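Local coordinates for cupin 2 conserved barrel domain protein (Planctomyces limnophilus, PDB 4H7L), which is of uncharacterised function but binds a copper(II) ion within a small cupin barrel, of the Pac13-like cupin family, at residues M16-S21 against R37-D42; I25-V28 against G33-Q36. All blocks are in the same frame, centred on the assembly; numbering follows the deposited sequence.

Contact 1: M16-S21 against R37-D42; sequences MPQMIS and RAFGHD
An N-terminal strand of the cupin chain, 18-21, meets the end of strand 33-38 and the turn after it through carbon-carbon packing, with no hydrogen bond between the two segments. Phe-39 and Ile-20 carry the contact, their side chains lying alongside and pointing opposite ways. The CG1-CD1 arm of Ile-20 lies obliquely against one corner of the ring, CD1 standing 3.8 Å from CE1 of Phe-39. CD1 of Ile-20 also meets CB of Ala-38 at 4.2 Å. Gln-18 comes to the ring differently: its CB sits at the edge, in the ring plane, 3.9 Å from CE1 of Phe-39. With CG of Phe-39 beside its backbone N (chi1 -55°), the ring reaches toward strand 18-21, although the backbone of Phe-39 has already turned off the strand in a left-handed conformation (phi 63°, psi 48°). The extended chain of Gln-18 carries its amide on past the phenyl to the carbonyl of Ala-43, to which NE2 hydrogen-bonds. Strand 18-21 pairs as an antiparallel ladder with a strand of the second subunit, whose Ala-95 also packs on Phe-39, while Ala-38 is hydrogen-bonded through its backbone to Val-49 in strand 48-54.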
# COMPACT_ATOMS: atom_id res chain seq x y z
N MSE B 16 18.55 -5.59 2.99
CA MSE B 16 18.89 -4.19 2.82
C MSE B 16 17.65 -3.39 2.45
O MSE B 16 16.84 -3.83 1.64
CB MSE B 16 19.95 -4.05 1.72
CG MSE B 16 20.59 -2.68 1.66
SE MSE B 16 22.04 -2.64 0.37
CE MSE B 16 23.22 -3.95 1.19
N PRO B 17 17.50 -2.20 3.05
CA PRO B 17 16.38 -1.32 2.68
C PRO B 17 16.49 -0.87 1.23
O PRO B 17 17.59 -0.79 0.68
CB PRO B 17 16.55 -0.13 3.63
CG PRO B 17 17.98 -0.15 4.03
CD PRO B 17 18.37 -1.59 4.07
N GLN B 18 15.35 -0.59 0.61
CA GLN B 18 15.34 -0.08 -0.75
C GLN B 18 14.50 1.18 -0.82
O GLN B 18 13.57 1.37 -0.04
CB GLN B 18 14.78 -1.12 -1.72
CG GLN B 18 15.59 -2.40 -1.80
CD GLN B 18 14.84 -3.51 -2.52
OE1 GLN B 18 14.60 -3.43 -3.72
NE2 GLN B 18 14.45 -4.54 -1.77
N MSE B 19 14.84 2.04 -1.77
CA MSE B 19 14.20 3.33 -1.89
C MSE B 19 13.90 3.61 -3.36
O MSE B 19 14.81 3.63 -4.19
CB MSE B 19 15.11 4.41 -1.32
CG MSE B 19 14.39 5.52 -0.61
SE MSE B 19 15.62 6.64 0.40
CE MSE B 19 15.37 8.31 -0.58
N ILE B 20 12.63 3.81 -3.68
CA ILE B 20 12.22 4.05 -5.05
C ILE B 20 11.20 5.16 -5.09
O ILE B 20 10.33 5.24 -4.23
CB ILE B 20 11.58 2.81 -5.68
CG1 ILE B 20 12.33 1.54 -5.24
CG2 ILE B 20 11.56 2.94 -7.19
CD1 ILE B 20 12.05 0.33 -6.10
N SER B 21 11.29 6.02 -6.10
CA SER B 21 10.28 7.04 -6.31
C SER B 21 9.25 6.55 -7.31
O SER B 21 9.53 6.45 -8.51
CB SER B 21 10.90 8.35 -6.80
OG SER B 21 9.89 9.30 -7.08
N ARG B 37 5.35 0.23 -11.40
CA ARG B 37 5.45 -0.92 -10.51
C ARG B 37 6.77 -0.97 -9.75
O ARG B 37 7.84 -0.81 -10.33
CB ARG B 37 5.26 -2.21 -11.31
CG ARG B 37 4.05 -2.17 -12.25
CD ARG B 37 3.67 -3.57 -12.72
NE ARG B 37 2.39 -3.58 -13.44
CZ ARG B 37 2.25 -3.51 -14.76
NH1 ARG B 37 3.31 -3.42 -15.56
NH2 ARG B 37 1.04 -3.52 -15.30
N ALA B 38 6.68 -1.20 -8.44
CA ALA B 38 7.86 -1.26 -7.58
C ALA B 38 7.92 -2.55 -6.79
O ALA B 38 6.89 -3.16 -6.50
CB ALA B 38 7.88 -0.07 -6.64
N PHE B 39 9.14 -2.97 -6.44
CA PHE B 39 9.36 -4.09 -5.54
C PHE B 39 8.83 -5.41 -6.09
O PHE B 39 8.15 -6.15 -5.39
CB PHE B 39 8.73 -3.80 -4.18
CG PHE B 39 9.21 -2.52 -3.57
CD1 PHE B 39 10.55 -2.29 -3.35
CD2 PHE B 39 8.31 -1.53 -3.21
CE1 PHE B 39 11.00 -1.11 -2.80
CE2 PHE B 39 8.75 -0.34 -2.66
CZ PHE B 39 10.09 -0.14 -2.45
N GLY B 40 9.16 -5.71 -7.35
CA GLY B 40 8.78 -6.97 -7.95
C GLY B 40 9.34 -8.17 -7.20
O GLY B 40 9.81 -8.04 -6.06
N HIS B 41 9.30 -9.33 -7.84
CA HIS B 41 9.74 -10.56 -7.19
C HIS B 41 11.25 -10.54 -6.97
O HIS B 41 11.75 -11.06 -5.97
CB HIS B 41 9.35 -11.78 -8.03
CG HIS B 41 8.86 -12.93 -7.21
ND1 HIS B 41 7.77 -13.69 -7.57
CD2 HIS B 41 9.32 -13.46 -6.06
CE1 HIS B 41 7.57 -14.63 -6.67
NE2 HIS B 41 8.50 -14.52 -5.74
N ASP B 42 11.97 -9.94 -7.91
CA ASP B 42 13.43 -9.83 -7.81
C ASP B 42 13.86 -9.00 -6.60
O ASP B 42 15.02 -9.05 -6.19
CB ASP B 42 14.01 -9.20 -9.09
CG ASP B 42 13.87 -10.10 -10.31
OD1 ASP B 42 13.72 -9.56 -11.43
OD2 ASP B 42 13.92 -11.34 -10.16

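Contact 2: I25-V28 against G33-Q36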
# COMPACT_ATOMS: atom_id res chain seq x y z
N ILE B 25 9.45 6.22 -11.70
CA ILE B 25 9.52 4.94 -12.40
C ILE B 25 8.94 5.07 -13.80
O ILE B 25 7.94 5.77 -14.01
CB ILE B 25 8.75 3.85 -11.64
CG1 ILE B 25 9.52 3.40 -10.40
CG2 ILE B 25 8.48 2.65 -12.55
CD1 ILE B 25 8.77 2.42 -9.54
N GLU B 26 9.56 4.41 -14.77
CA GLU B 26 9.03 4.38 -16.12
C GLU B 26 7.65 3.74 -16.10
O GLU B 26 7.49 2.60 -15.66
CB GLU B 26 9.96 3.59 -17.05
CG GLU B 26 9.59 3.67 -18.53
CD GLU B 26 10.17 4.90 -19.21
OE1 GLU B 26 9.83 6.03 -18.79
OE2 GLU B 26 10.97 4.74 -20.16
N ALA B 27 6.64 4.48 -16.56
CA ALA B 27 5.27 4.00 -16.55
C ALA B 27 5.02 3.01 -17.69
O ALA B 27 5.47 3.22 -18.81
CB ALA B 27 4.30 5.16 -16.64
N VAL B 28 4.29 1.95 -17.39
CA VAL B 28 3.97 0.92 -18.37
C VAL B 28 2.47 0.85 -18.59
O VAL B 28 1.69 1.00 -17.66
CB VAL B 28 4.48 -0.46 -17.92
CG1 VAL B 28 3.71 -1.57 -18.63
CG2 VAL B 28 5.97 -0.58 -18.18
N GLY B 33 -4.99 1.39 -17.79
CA GLY B 33 -4.28 2.65 -17.90
C GLY B 33 -2.77 2.52 -17.83
O GLY B 33 -2.16 1.84 -18.66
N TRP B 34 -2.17 3.17 -16.84
CA TRP B 34 -0.71 3.17 -16.70
C TRP B 34 -0.28 2.74 -15.30
O TRP B 34 -0.83 3.20 -14.30
CB TRP B 34 -0.16 4.56 -17.01
CG TRP B 34 -0.47 5.02 -18.39
CD1 TRP B 34 -1.55 5.76 -18.78
CD2 TRP B 34 0.29 4.77 -19.57
NE1 TRP B 34 -1.51 5.98 -20.13
CE2 TRP B 34 -0.38 5.39 -20.64
CE3 TRP B 34 1.49 4.09 -19.83
CZ2 TRP B 34 0.10 5.35 -21.95
CZ3 TRP B 34 1.96 4.05 -21.12
CH2 TRP B 34 1.27 4.68 -22.17
N ALA B 35 0.73 1.87 -15.24
CA ALA B 35 1.21 1.35 -13.97
C ALA B 35 2.69 1.69 -13.76
O ALA B 35 3.50 1.56 -14.67
CB ALA B 35 1.01 -0.15 -13.91
N GLN B 36 3.03 2.12 -12.55
CA GLN B 36 4.42 2.33 -12.16
C GLN B 36 4.73 1.35 -11.03
O GLN B 36 4.42 1.60 -9.87
CB GLN B 36 4.65 3.78 -11.75
CG GLN B 36 4.56 4.75 -12.93
CD GLN B 36 4.59 6.22 -12.52
OE1 GLN B 36 3.61 6.75 -12.00
NE2 GLN B 36 5.71 6.88 -12.78
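Val-28 and Ala-35 form an antiparallel hydrogen-bonded pair, with Val-28 N to Ala-35 O at 2.9 Å and Ala-35 N to Val-28 O at 2.7 Å. This pair starts the short beta hairpin of strands 28-30 and 33-38 at the margin of the larger sheet of the cupin barrel. Both bonds are nearly straight at the hydrogen, and the side chains of Val-28 and Ala-35 lie on the same face of the sheet. Two CA-H...O contacts accompany them, from Ala-27 CA to Ala-35 O and from Trp-34 CA to Val-28 O. Nearer Ile-25 a side chain provides the bond: the carboxamide of Gln-36 donates through NE2 to the carbonyl O of Ile-25. This bond uses a lone pair in the carbonyl plane and also lies in the amide plane of Gln-36, which sets the rotation of the carboxamide. CG stands beside the backbone N (chi1 -69°) and the chain is extended beyond it, carrying the amide out to the loop. On the way CG of Gln-36 passes 3.7 Å from CB of Ala-27, and CB of Gln-36 packs against CG2 of Ile-25 at 4.1 Å. A leucine in place of Gln-36 would probably leave the carbonyl of Ile-25 without its side-chain donor and the loop less firmly tied to the strand. NE2 has a second, weak bond to the carbonyl of Ser-23. Toward the other end, the indole of Trp-34 approaches the carbonyl group of Val-28 obliquely, CE3 of Trp-34 lying 3.6 Å from atom C of Val-28.

Overall arrangement
Both contacts use strand 33-38, contact 2 its first part and contact 1 its end and the following turn, and their centres lie 15 Å apart. Ile-25 joins them: its CD1 packs 3.7 Å from CG2 of Ile-20 and 3.9 Å from CB of Ala-38, so one methyl of the loop before the hairpin touches both strand 18-21 and the end of strand 33-38. A second link runs from Val-28 to the side chain of Arg-37. Contact 1 faces the second subunit and lies away from the copper site, whereas contact 2 is not touched by the other chain and is nearer the metal, the side chain of Ala-35 being about 11 Å from the copper ion and about 10 Å from that of its ligand Glu-68.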